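Local structure of endoribonuclease ToxN (Bacillus thuringiensis, 4ATO) at residues N47-F52 and K161-C166; V69-N74 and Y118-E123; V84-P89 and V155-P160. The protein cuts A-rich RNA as the toxic endoribonuclease of a type III toxin-antitoxin system, processing the antitoxin RNA that in turn inhibits it. One frame throughout, in Å; residues are numbered along the deposited sequence.

Contact 1 (N47-F52 and K161-C166)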
loop_
_atom_site.group_PDB
_atom_site.type_symbol
_atom_site.label_atom_id
_atom_site.label_comp_id
_atom_site.label_asym_id
_atom_site.label_seq_id
_atom_site.Cartn_x
_atom_site.Cartn_y
_atom_site.Cartn_z
ATOM N N ASN A 47 20.983 12.315 24.931
ATOM C CA ASN A 47 21.501 12.942 26.145
ATOM C C ASN A 47 22.380 14.149 25.868
ATOM O O ASN A 47 23.401 14.355 26.528
ATOM C CB ASN A 47 22.236 11.928 27.017
ATOM C CG ASN A 47 21.290 10.962 27.703
ATOM O OD1 ASN A 47 20.200 11.348 28.133
ATOM N ND2 ASN A 47 21.695 9.699 27.804
ATOM N N GLY A 48 21.973 14.945 24.885
ATOM C CA GLY A 48 22.686 16.159 24.545
ATOM C C GLY A 48 23.821 15.953 23.556
ATOM O O GLY A 48 24.417 16.927 23.107
ATOM N N HIS A 49 24.115 14.700 23.211
ATOM C CA HIS A 49 25.221 14.396 22.287
ATOM C C HIS A 49 24.759 14.143 20.851
ATOM O O HIS A 49 23.731 13.502 20.614
ATOM C CB HIS A 49 26.026 13.193 22.784
ATOM C CG HIS A 49 26.505 13.335 24.197
ATOM N ND1 HIS A 49 27.711 13.922 24.519
ATOM C CD2 HIS A 49 25.935 12.978 25.374
ATOM C CE1 HIS A 49 27.864 13.918 25.832
ATOM N NE2 HIS A 49 26.800 13.353 26.373
ATOM N N ASP A 50 25.520 14.663 19.895
ATOM C CA ASP A 50 25.324 14.315 18.490
ATOM C C ASP A 50 25.995 12.972 18.221
ATOM O O ASP A 50 27.213 12.843 18.366
ATOM C CB ASP A 50 25.941 15.380 17.580
ATOM C CG ASP A 50 25.265 16.735 17.714
ATOM O OD1 ASP A 50 24.017 16.790 17.749
ATOM O OD2 ASP A 50 25.988 17.750 17.780
ATOM N N TYR A 51 25.208 11.971 17.841
ATOM C CA TYR A 51 25.754 10.647 17.540
ATOM C C TYR A 51 25.886 10.389 16.050
ATOM O O TYR A 51 25.112 10.898 15.244
ATOM C CB TYR A 51 24.910 9.539 18.168
ATOM C CG TYR A 51 25.385 9.109 19.531
ATOM C CD1 TYR A 51 24.987 9.795 20.671
ATOM C CD2 TYR A 51 26.221 8.003 19.683
ATOM C CE1 TYR A 51 25.413 9.401 21.940
ATOM C CE2 TYR A 51 26.656 7.599 20.943
ATOM C CZ TYR A 51 26.248 8.310 22.072
ATOM O OH TYR A 51 26.661 7.923 23.329
ATOM N N PHE A 52 26.871 9.572 15.703
ATOM C CA PHE A 52 27.196 9.298 14.316
ATOM C C PHE A 52 27.457 7.816 14.135
ATOM O O PHE A 52 28.193 7.214 14.916
ATOM C CB PHE A 52 28.395 10.151 13.888
ATOM C CG PHE A 52 28.100 11.624 13.895
ATOM C CD1 PHE A 52 27.509 12.230 12.796
ATOM C CD2 PHE A 52 28.373 12.399 15.018
ATOM C CE1 PHE A 52 27.221 13.588 12.803
ATOM C CE2 PHE A 52 28.088 13.763 15.031
ATOM C CZ PHE A 52 27.517 14.356 13.926
ATOM N N LYS A 161 31.171 5.763 28.343
ATOM C CA LYS A 161 32.566 6.164 28.424
ATOM C C LYS A 161 32.895 7.181 27.328
ATOM O O LYS A 161 33.538 8.196 27.596
ATOM C CB LYS A 161 33.490 4.946 28.352
ATOM C CG LYS A 161 34.900 5.212 28.861
ATOM C CD LYS A 161 35.698 3.922 29.032
ATOM C CE LYS A 161 37.076 4.193 29.638
ATOM N NZ LYS A 161 37.925 2.966 29.709
ATOM N N LEU A 162 32.431 6.925 26.106
ATOM C CA LEU A 162 32.667 7.850 24.998
ATOM C C LEU A 162 31.981 9.203 25.215
ATOM O O LEU A 162 32.486 10.234 24.773
ATOM C CB LEU A 162 32.220 7.243 23.660
ATOM C CG LEU A 162 32.937 5.978 23.162
ATOM C CD1 LEU A 162 32.516 5.641 21.727
ATOM C CD2 LEU A 162 34.450 6.114 23.277
ATOM N N GLU A 163 30.832 9.203 25.891
ATOM C CA GLU A 163 30.136 10.459 26.180
ATOM C C GLU A 163 30.938 11.320 27.151
ATOM O O GLU A 163 30.991 12.549 27.011
ATOM C CB GLU A 163 28.721 10.207 26.723
ATOM C CG GLU A 163 27.715 9.872 25.638
ATOM C CD GLU A 163 26.377 9.431 26.191
ATOM O OE1 GLU A 163 26.036 9.853 27.316
ATOM O OE2 GLU A 163 25.670 8.659 25.501
ATOM N N GLU A 164 31.551 10.672 28.138
ATOM C CA GLU A 164 32.454 11.357 29.056
ATOM C C GLU A 164 33.610 11.978 28.290
ATOM O O GLU A 164 33.977 13.120 28.531
ATOM C CB GLU A 164 33.022 10.389 30.089
ATOM C CG GLU A 164 32.108 10.078 31.250
ATOM C CD GLU A 164 32.851 9.394 32.381
ATOM O OE1 GLU A 164 34.104 9.386 32.347
ATOM O OE2 GLU A 164 32.187 8.865 33.297
ATOM N N LYS A 165 34.192 11.210 27.374
ATOM C CA LYS A 165 35.290 11.705 26.564
ATOM C C LYS A 165 34.855 12.907 25.735
ATOM O O LYS A 165 35.613 13.867 25.576
ATOM C CB LYS A 165 35.837 10.603 25.667
ATOM C CG LYS A 165 36.696 9.602 26.410
ATOM C CD LYS A 165 38.090 9.543 25.811
ATOM C CE LYS A 165 39.155 9.930 26.819
ATOM N NZ LYS A 165 40.527 9.607 26.312
ATOM N N CYS A 166 33.634 12.859 25.212
ATOM C CA CYS A 166 33.087 13.989 24.473
ATOM C C CYS A 166 33.002 15.209 25.384
ATOM O O CYS A 166 33.376 16.310 24.993
ATOM C CB CYS A 166 31.708 13.649 23.903
ATOM S SG CYS A 166 30.914 14.999 22.992
#

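Contact 2 (V69-N74 and Y118-E123). With nucleotides of chain B; nucleotides of chain C.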
loop_
_atom_site.group_PDB
_atom_site.type_symbol
_atom_site.label_atom_id
_atom_site.label_comp_id
_atom_site.label_asym_id
_atom_site.label_seq_id
_atom_site.Cartn_x
_atom_site.Cartn_y
_atom_site.Cartn_z
ATOM N N VAL A 69 22.367 -2.030 9.805
ATOM C CA VAL A 69 21.436 -1.762 8.729
ATOM C C VAL A 69 22.202 -1.970 7.433
ATOM O O VAL A 69 23.183 -1.276 7.158
ATOM C CB VAL A 69 20.889 -0.321 8.808
ATOM C CG1 VAL A 69 19.992 -0.019 7.599
ATOM C CG2 VAL A 69 20.136 -0.107 10.135
ATOM N N LYS A 70 21.771 -2.953 6.657
ATOM C CA LYS A 70 22.373 -3.220 5.371
ATOM C C LYS A 70 21.760 -2.310 4.307
ATOM O O LYS A 70 20.539 -2.184 4.207
ATOM C CB LYS A 70 22.193 -4.691 5.013
ATOM C CG LYS A 70 22.929 -5.612 5.965
ATOM C CD LYS A 70 22.591 -7.084 5.761
ATOM C CE LYS A 70 23.577 -7.960 6.552
ATOM N NZ LYS A 70 23.351 -9.434 6.404
ATOM N N LEU A 71 22.589 -1.663 3.530
ATOM C CA LEU A 71 22.134 -0.831 2.440
ATOM C C LEU A 71 22.172 -1.589 1.119
ATOM O O LEU A 71 23.074 -2.336 0.880
ATOM C CB LEU A 71 23.000 0.406 2.330
ATOM C CG LEU A 71 23.000 1.449 3.426
ATOM C CD1 LEU A 71 23.881 1.036 4.577
ATOM C CD2 LEU A 71 23.441 2.777 2.878
ATOM N N PHE A 72 21.176 -1.374 0.274
ATOM C CA PHE A 72 21.123 -2.003 -1.039
ATOM C C PHE A 72 20.818 -0.966 -2.112
ATOM O O PHE A 72 20.076 -0.013 -1.864
ATOM C CB PHE A 72 20.049 -3.094 -1.072
ATOM C CG PHE A 72 20.289 -4.206 -0.092
ATOM C CD1 PHE A 72 19.780 -4.134 1.197
ATOM C CD2 PHE A 72 21.030 -5.317 -0.460
ATOM C CE1 PHE A 72 20.006 -5.157 2.101
ATOM C CE2 PHE A 72 21.260 -6.342 0.430
ATOM C CZ PHE A 72 20.753 -6.264 1.719
ATOM N N ASP A 73 21.380 -1.154 -3.305
ATOM C CA ASP A 73 21.068 -0.260 -4.420
ATOM C C ASP A 73 19.871 -0.790 -5.204
ATOM O O ASP A 73 19.323 -1.833 -4.862
ATOM C CB ASP A 73 22.310 0.048 -5.297
ATOM C CG ASP A 73 22.690 -1.078 -6.283
ATOM O OD1 ASP A 73 21.977 -2.102 -6.424
ATOM O OD2 ASP A 73 23.740 -0.914 -6.946
ATOM N N ASN A 74 19.460 -0.086 -6.233
ATOM C CA ASN A 74 18.284 -0.454 -6.991
ATOM C C ASN A 74 18.348 -1.775 -7.698
ATOM O O ASN A 74 17.349 -2.342 -8.001
ATOM C CB ASN A 74 17.941 0.623 -7.991
ATOM C CG ASN A 74 17.316 1.806 -7.343
ATOM O OD1 ASN A 74 17.066 1.799 -6.154
ATOM N ND2 ASN A 74 17.062 2.830 -8.110
ATOM N N TYR A 118 22.785 7.443 -0.127
ATOM C CA TYR A 118 21.869 8.459 0.358
ATOM C C TYR A 118 20.429 8.129 -0.036
ATOM O O TYR A 118 19.535 8.218 0.785
ATOM C CB TYR A 118 22.230 9.872 -0.124
ATOM C CG TYR A 118 21.181 10.871 0.309
ATOM C CD1 TYR A 118 21.100 11.281 1.640
ATOM C CD2 TYR A 118 20.239 11.365 -0.589
ATOM C CE1 TYR A 118 20.131 12.176 2.064
ATOM C CE2 TYR A 118 19.257 12.264 -0.173
ATOM C CZ TYR A 118 19.214 12.666 1.160
ATOM O OH TYR A 118 18.253 13.550 1.604
ATOM N N LEU A 119 20.207 7.751 -1.289
ATOM C CA LEU A 119 18.846 7.472 -1.725
ATOM C C LEU A 119 18.255 6.292 -0.956
ATOM O O LEU A 119 17.087 6.327 -0.593
ATOM C CB LEU A 119 18.770 7.251 -3.233
ATOM C CG LEU A 119 19.132 8.442 -4.133
ATOM C CD1 LEU A 119 18.927 8.075 -5.596
ATOM C CD2 LEU A 119 18.319 9.669 -3.792
ATOM N N PHE A 120 19.060 5.268 -0.679
ATOM C CA PHE A 120 18.564 4.154 0.127
ATOM C C PHE A 120 18.217 4.619 1.546
ATOM O O PHE A 120 17.174 4.249 2.088
ATOM C CB PHE A 120 19.572 2.999 0.216
ATOM C CG PHE A 120 19.125 1.884 1.140
ATOM C CD1 PHE A 120 19.428 1.917 2.498
ATOM C CD2 PHE A 120 18.358 0.830 0.653
ATOM C CE1 PHE A 120 18.991 0.905 3.357
ATOM C CE2 PHE A 120 17.920 -0.190 1.494
ATOM C CZ PHE A 120 18.238 -0.156 2.856
ATOM N N LEU A 121 19.099 5.413 2.149
ATOM C CA LEU A 121 18.948 5.754 3.562
ATOM C C LEU A 121 17.762 6.657 3.811
ATOM O O LEU A 121 17.102 6.525 4.828
ATOM C CB LEU A 121 20.221 6.378 4.135
ATOM C CG LEU A 121 21.260 5.333 4.556
ATOM C CD1 LEU A 121 22.540 6.006 4.993
ATOM C CD2 LEU A 121 20.728 4.426 5.667
ATOM N N LYS A 122 17.465 7.558 2.880
ATOM C CA LYS A 122 16.337 8.448 3.109
ATOM C C LYS A 122 15.012 7.681 3.140
ATOM O O LYS A 122 14.029 8.181 3.647
ATOM C CB LYS A 122 16.308 9.620 2.113
ATOM C CG LYS A 122 15.770 9.303 0.747
ATOM C CD LYS A 122 15.927 10.496 -0.213
ATOM C CE LYS A 122 14.860 11.562 -0.002
ATOM N NZ LYS A 122 14.796 12.485 -1.190
ATOM N N GLU A 123 14.994 6.461 2.614
ATOM C CA GLU A 123 13.790 5.637 2.694
ATOM C C GLU A 123 13.803 4.733 3.929
ATOM O O GLU A 123 12.786 4.144 4.281
ATOM C CB GLU A 123 13.621 4.792 1.425
ATOM C CG GLU A 123 13.461 5.617 0.150
ATOM C CD GLU A 123 12.348 6.662 0.253
ATOM O OE1 GLU A 123 11.219 6.303 0.652
ATOM O OE2 GLU A 123 12.607 7.845 -0.061
ATOM P P U B 10 16.639 15.819 -0.683
ATOM O OP1 U B 10 16.620 14.551 0.086
ATOM O OP2 U B 10 16.219 17.071 -0.005
ATOM O "O5'" U B 10 18.058 16.029 -1.354
ATOM C "C5'" U B 10 19.223 16.193 -0.556
ATOM C "C4'" U B 10 20.396 16.668 -1.377
ATOM O "O4'" U B 10 21.551 16.801 -0.507
ATOM C "C3'" U B 10 20.824 15.729 -2.503
ATOM O "O3'" U B 10 21.411 16.496 -3.564
ATOM C "C2'" U B 10 21.907 14.899 -1.831
ATOM O "O2'" U B 10 22.810 14.288 -2.719
ATOM C "C1'" U B 10 22.588 15.952 -0.958
ATOM N N1 U B 10 23.272 15.409 0.225
ATOM C C2 U B 10 24.630 15.651 0.340
ATOM O O2 U B 10 25.265 16.265 -0.490
ATOM N N3 U B 10 25.226 15.161 1.472
ATOM C C4 U B 10 24.606 14.442 2.476
ATOM O O4 U B 10 25.283 14.049 3.429
ATOM C C5 U B 10 23.195 14.235 2.290
ATOM C C6 U B 10 22.584 14.719 1.201
ATOM P P U C 16 21.205 -11.485 4.089
ATOM O OP1 U C 16 22.294 -10.476 4.098
ATOM O OP2 U C 16 21.127 -12.455 5.203
ATOM O "O5'" U C 16 19.800 -10.762 3.902
ATOM C "C5'" U C 16 19.629 -9.745 2.928
ATOM C "C4'" U C 16 18.202 -9.265 2.871
ATOM O "O4'" U C 16 17.313 -10.372 2.540
ATOM C "C3'" U C 16 17.627 -8.733 4.174
ATOM O "O3'" U C 16 18.071 -7.426 4.499
ATOM C "C2'" U C 16 16.129 -8.846 3.929
ATOM O "O2'" U C 16 15.674 -7.820 3.061
ATOM C "C1'" U C 16 16.058 -10.182 3.184
ATOM N N1 U C 16 15.823 -11.298 4.123
ATOM C C2 U C 16 14.525 -11.440 4.580
ATOM O O2 U C 16 13.606 -10.728 4.203
ATOM N N3 U C 16 14.334 -12.453 5.487
ATOM C C4 U C 16 15.306 -13.297 5.994
ATOM O O4 U C 16 14.988 -14.155 6.816
ATOM C C5 U C 16 16.629 -13.068 5.496
ATOM C C6 U C 16 16.842 -12.095 4.603
ATOM P P A B 11 20.545 16.892 -4.862
ATOM O OP1 A B 11 21.362 17.840 -5.659
ATOM O OP2 A B 11 19.207 17.327 -4.390
ATOM O "O5'" A B 11 20.419 15.511 -5.627
ATOM C "C5'" A B 11 21.570 14.833 -6.109
ATOM C "C4'" A B 11 21.338 14.289 -7.490
ATOM O "O4'" A B 11 20.526 13.092 -7.400
ATOM C "C3'" A B 11 20.600 15.229 -8.433
ATOM O "O3'" A B 11 21.082 15.035 -9.746
ATOM C "C2'" A B 11 19.162 14.749 -8.348
ATOM O "O2'" A B 11 18.384 15.050 -9.483
ATOM C "C1'" A B 11 19.345 13.246 -8.163
ATOM N N9 A B 11 18.264 12.607 -7.419
ATOM C C8 A B 11 17.777 13.018 -6.205
ATOM N N7 A B 11 16.816 12.249 -5.747
ATOM C C5 A B 11 16.681 11.254 -6.700
ATOM C C6 A B 11 15.829 10.141 -6.785
ATOM N N6 A B 11 14.922 9.842 -5.851
ATOM N N1 A B 11 15.933 9.346 -7.877
ATOM C C2 A B 11 16.844 9.668 -8.802
ATOM N N3 A B 11 17.698 10.691 -8.826
ATOM C C4 A B 11 17.564 11.461 -7.741
#

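Contact 3 (V84-P89 and V155-P160). With nucleotides of chain C.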
loop_
_atom_site.group_PDB
_atom_site.type_symbol
_atom_site.label_atom_id
_atom_site.label_comp_id
_atom_site.label_asym_id
_atom_site.label_seq_id
_atom_site.Cartn_x
_atom_site.Cartn_y
_atom_site.Cartn_z
ATOM N N VAL A 84 25.494 0.106 13.854
ATOM C CA VAL A 84 24.956 0.840 14.996
ATOM C C VAL A 84 25.686 0.470 16.292
ATOM O O VAL A 84 25.788 1.304 17.195
ATOM C CB VAL A 84 23.396 0.818 15.096
ATOM C CG1 VAL A 84 22.787 -0.068 14.030
ATOM C CG2 VAL A 84 22.916 0.446 16.494
ATOM N N ASN A 85 26.267 -0.730 16.349
ATOM C CA ASN A 85 27.102 -1.123 17.495
ATOM C C ASN A 85 28.343 -0.246 17.687
ATOM O O ASN A 85 28.868 -0.150 18.794
ATOM C CB ASN A 85 27.537 -2.589 17.402
ATOM C CG ASN A 85 28.245 -2.918 16.081
ATOM O OD1 ASN A 85 27.804 -2.500 15.011
ATOM N ND2 ASN A 85 29.340 -3.666 16.162
ATOM N N ASN A 86 28.823 0.375 16.609
ATOM C CA ASN A 86 29.988 1.258 16.712
ATOM C C ASN A 86 29.661 2.756 16.627
ATOM O O ASN A 86 30.536 3.555 16.318
ATOM C CB ASN A 86 31.021 0.922 15.631
ATOM C CG ASN A 86 31.529 -0.515 15.718
ATOM O OD1 ASN A 86 31.802 -1.144 14.704
ATOM N ND2 ASN A 86 31.661 -1.029 16.932
ATOM N N MET A 87 28.415 3.142 16.884
ATOM C CA MET A 87 28.076 4.564 16.858
ATOM C C MET A 87 28.811 5.330 17.959
ATOM O O MET A 87 29.108 4.784 19.022
ATOM C CB MET A 87 26.560 4.789 16.933
ATOM C CG MET A 87 25.941 4.510 18.275
ATOM S SD MET A 87 24.171 4.796 18.215
ATOM C CE MET A 87 23.596 3.663 19.481
ATOM N N ILE A 88 29.134 6.588 17.679
ATOM C CA ILE A 88 29.947 7.393 18.584
ATOM C C ILE A 88 29.404 8.813 18.719
ATOM O O ILE A 88 28.790 9.341 17.788
ATOM C CB ILE A 88 31.427 7.482 18.123
ATOM C CG1 ILE A 88 31.520 8.052 16.706
ATOM C CG2 ILE A 88 32.097 6.130 18.182
ATOM C CD1 ILE A 88 32.941 8.361 16.282
ATOM N N PRO A 89 29.614 9.426 19.895
ATOM C CA PRO A 89 29.255 10.829 20.100
ATOM C C PRO A 89 30.408 11.689 19.617
ATOM O O PRO A 89 31.554 11.340 19.890
ATOM C CB PRO A 89 29.129 10.928 21.620
ATOM C CG PRO A 89 30.122 9.921 22.132
ATOM C CD PRO A 89 30.140 8.801 21.129
ATOM N N VAL A 155 29.452 -6.458 22.008
ATOM C CA VAL A 155 29.664 -6.126 20.603
ATOM C C VAL A 155 29.629 -4.613 20.337
ATOM O O VAL A 155 30.015 -4.168 19.255
ATOM C CB VAL A 155 28.638 -6.854 19.691
ATOM C CG1 VAL A 155 27.309 -6.104 19.674
ATOM C CG2 VAL A 155 29.178 -6.999 18.279
ATOM N N CYS A 156 29.171 -3.825 21.315
ATOM C CA CYS A 156 29.020 -2.377 21.122
ATOM C C CYS A 156 30.087 -1.586 21.844
ATOM O O CYS A 156 30.584 -2.007 22.887
ATOM C CB CYS A 156 27.667 -1.880 21.627
ATOM S SG CYS A 156 26.246 -2.567 20.782
ATOM N N CYS A 157 30.423 -0.425 21.291
ATOM C CA CYS A 157 31.204 0.557 22.032
ATOM C C CYS A 157 30.583 0.847 23.415
ATOM O O CYS A 157 29.364 0.714 23.625
ATOM C CB CYS A 157 31.279 1.863 21.245
ATOM S SG CYS A 157 32.181 1.772 19.698
ATOM N N ASP A 158 31.437 1.246 24.350
ATOM C CA ASP A 158 31.019 1.681 25.673
ATOM C C ASP A 158 30.509 3.111 25.524
ATOM O O ASP A 158 31.264 4.069 25.694
ATOM C CB ASP A 158 32.222 1.634 26.626
ATOM C CG ASP A 158 31.847 1.893 28.080
ATOM O OD1 ASP A 158 30.760 2.444 28.338
ATOM O OD2 ASP A 158 32.657 1.555 28.971
ATOM N N PHE A 159 29.232 3.255 25.178
ATOM C CA PHE A 159 28.676 4.576 24.897
ATOM C C PHE A 159 28.892 5.580 26.033
ATOM O O PHE A 159 29.309 6.707 25.768
ATOM C CB PHE A 159 27.192 4.505 24.521
ATOM C CG PHE A 159 26.909 3.644 23.330
ATOM C CD1 PHE A 159 27.674 3.753 22.186
ATOM C CD2 PHE A 159 25.880 2.721 23.361
ATOM C CE1 PHE A 159 27.425 2.944 21.091
ATOM C CE2 PHE A 159 25.617 1.915 22.264
ATOM C CZ PHE A 159 26.397 2.027 21.129
ATOM N N PRO A 160 28.603 5.184 27.293
ATOM C CA PRO A 160 28.774 6.159 28.378
ATOM C C PRO A 160 30.206 6.658 28.508
ATOM O O PRO A 160 30.421 7.845 28.762
ATOM C CB PRO A 160 28.382 5.360 29.623
ATOM C CG PRO A 160 27.398 4.375 29.125
ATOM C CD PRO A 160 27.940 3.960 27.782
ATOM P P A C 3 35.971 -11.006 12.554
ATOM O OP1 A C 3 36.269 -12.433 12.275
ATOM O OP2 A C 3 35.241 -10.219 11.531
ATOM O "O5'" A C 3 35.254 -10.866 13.970
ATOM C "C5'" A C 3 35.824 -11.446 15.139
ATOM C "C4'" A C 3 35.105 -10.997 16.384
ATOM O "O4'" A C 3 35.430 -9.612 16.665
ATOM C "C3'" A C 3 33.582 -11.027 16.319
ATOM O "O3'" A C 3 33.049 -12.316 16.591
ATOM C "C2'" A C 3 33.177 -9.967 17.340
ATOM O "O2'" A C 3 33.228 -10.489 18.656
ATOM C "C1'" A C 3 34.300 -8.942 17.191
ATOM N N9 A C 3 33.939 -7.839 16.277
ATOM C C8 A C 3 33.985 -7.835 14.899
ATOM N N7 A C 3 33.627 -6.693 14.354
ATOM C C5 A C 3 33.337 -5.886 15.441
ATOM C C6 A C 3 32.893 -4.556 15.534
ATOM N N6 A C 3 32.663 -3.783 14.473
ATOM N N1 A C 3 32.700 -4.038 16.769
ATOM C C2 A C 3 32.926 -4.826 17.835
ATOM N N3 A C 3 33.339 -6.093 17.877
ATOM C C4 A C 3 33.532 -6.572 16.632
ATOM P P U C 4 31.933 -12.964 15.634
ATOM O OP1 U C 4 31.747 -14.368 16.063
ATOM O OP2 U C 4 32.344 -12.695 14.232
ATOM O "O5'" U C 4 30.632 -12.121 15.991
ATOM C "C5'" U C 4 29.941 -12.337 17.209
ATOM C "C4'" U C 4 28.522 -11.842 17.133
ATOM O "O4'" U C 4 28.529 -10.409 16.904
ATOM C "C3'" U C 4 27.672 -12.445 16.014
ATOM O "O3'" U C 4 26.321 -12.536 16.469
ATOM C "C2'" U C 4 27.774 -11.380 14.911
ATOM O "O2'" U C 4 26.710 -11.388 13.981
ATOM C "C1'" U C 4 27.786 -10.106 15.737
ATOM N N1 U C 4 28.421 -8.948 15.078
ATOM C C2 U C 4 27.582 -7.922 14.708
ATOM O O2 U C 4 26.378 -7.992 14.855
ATOM N N3 U C 4 28.196 -6.835 14.136
ATOM C C4 U C 4 29.549 -6.671 13.923
ATOM O O4 U C 4 29.951 -5.629 13.402
ATOM C C5 U C 4 30.363 -7.772 14.351
ATOM C C6 U C 4 29.782 -8.844 14.911
#

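Contact 1 (N47-F52 and K161-C166)
Y51 and E163 make the polar link between the segments 47-52 and 161-166. The phenol OH of Y51 donates to OE2 of E163 at 2.5 Å, a very short hydrogen bond. OE2 lies at the edge of the tyrosine ring, near its plane, while the carboxylate plane is turned 81° from that of the ring. Tyrosine suits this place because its ring packs among buried neighbours while its hydroxyl still reaches the helix. OE2 is gripped a second time by the hydroxyl of Y136, which also bonds ND2 of N47.

The second kind of interaction is packing on the H49 imidazole. CG of E163 sits over one face in a CH-pi contact, 3.7 Å from the centroid of the H49 ring and displaced toward the rim. Chi1 of E163 (-79°) puts CG beside the backbone N and over the ring, and the extended chi2 (172°) then carries CD on past CD2 of H49 at 3.7 Å. C166 approaches the same ring at its edge, with SG 3.7 Å from ND1 of H49, a sulfur-aromatic contact using a small side chain where the helix lies close.

E163 is thus amphipathic in use, its methylene against a ring and its carboxylate among hydroxyls. Two phenol groups converging on one oxygen would favour the ionised carboxylate, whereas ND1 of H49 is buried here without a polar partner.

Contact 2 (V69-N74 and Y118-E123)
F120, on helix 108-139, lays its ring on the backbone of L71 and F72. Its chi1 of 175° sets CG anti to the backbone N and directs the ring to the strand. CB and CG of F120 both pass F72 O at 3.7 Å. The two sides of the ring then diverge: CD2 of F120 meets F72 O at 3.2 Å, while CD1 packs on CG of L71. Farther out, CE2 lies at the edge of the F72 ring and CE1 against K70 O and L71 CA, with V69 CG1 more distantly at the rim. At the tip, CZ of F120 is 3.4 Å from K70 O. L71 CA, in a CH-pi contact, and F72 N lie over one face, and phenylalanine suits this because its flat face can lie close over peptide atoms. L71 CD2 reaches on to CG of L121.

The flanks bind RNA. K70 extends its NZ to OP1 of U16 of chain C at 2.7 Å, whereas Y118 OH and K122 NZ both bond OP1 of U10 of chain B, whose base lies over one face of the Y118 ring.

Strand 68-72 ends the sheet within this chain, beside strand 78-89. Segment 118-123 runs at 129° to strand 69-72, the axes 8.1 Å apart at closest, and L121 carries the packing on to L82 and F9.

Contact 3 (V84-P89 and V155-P160)
N85 and V155 meet because the asparagine takes the crowded position at its first torsion, with CG between the backbone N and the carbonyl carbon (chi1 55°), and from there N85 ND2 bonds V155 O at 3.2 Å. M87 has the same kind of first torsion (chi1 72°), which sets its CG against CE1 of F159 at 3.5 Å.

V155 O lies in the plane of the N85 amide, whereas ND2 is tilted from the plane of the V155 carbonyl, at the last residue of helix 147-155. ND2 also makes a weak bond to O4 of U4 of chain C. The backbone is tied as well: C157 N donates to N85 O at 3.0 Å, nearly along the C=O axis (168°), and C156 CA adds a CA-H contact to the same oxygen. Small thiols fit between chains this close, C156 SG resting on CB of N85 and C157 SG on CA of N86 at 3.7 Å.

F159 and M87 cross at about a right angle. M87 O approaches the edge of the ring, 3.2 Å from CE1 of F159, while the M87 sulfur lies oblique to the ring in a Met-aromatic contact; the extended methionine chain runs past the ring, and its CE meets CZ.

Next to this, N86 reads an adenine edge: N86 OD1 accepts from N6 of A3 of chain C at 2.8 Å, and N86 ND2 donates to N1 of A3 at 3.2 Å. A primary amide, with one donor and one acceptor, matches that pair of atoms. N85 and V155, joined by their bond, both lie against A3, which is consistent with that bond setting the adenine site.

Contacts 1 and 3 are buried and adjoin, their centres about 10 Å apart: both use helix 159-169, and their strands 51-56 and 78-89 are neighbours in one sheet, F52 N probably bonding I88 O. Contact 2 lies on the other side of the chain's centre, only partly buried, where strand 68-72, next to 78-89, meets helix 108-139. Its chemistry is apolar between the protein segments, with charged and polar groups at the flanks turned to RNA phosphates. Contact 3 instead addresses a base through amides, and contact 1, about 10 Å from the RNA at its nearest atom, keeps its polar groups for the protein itself.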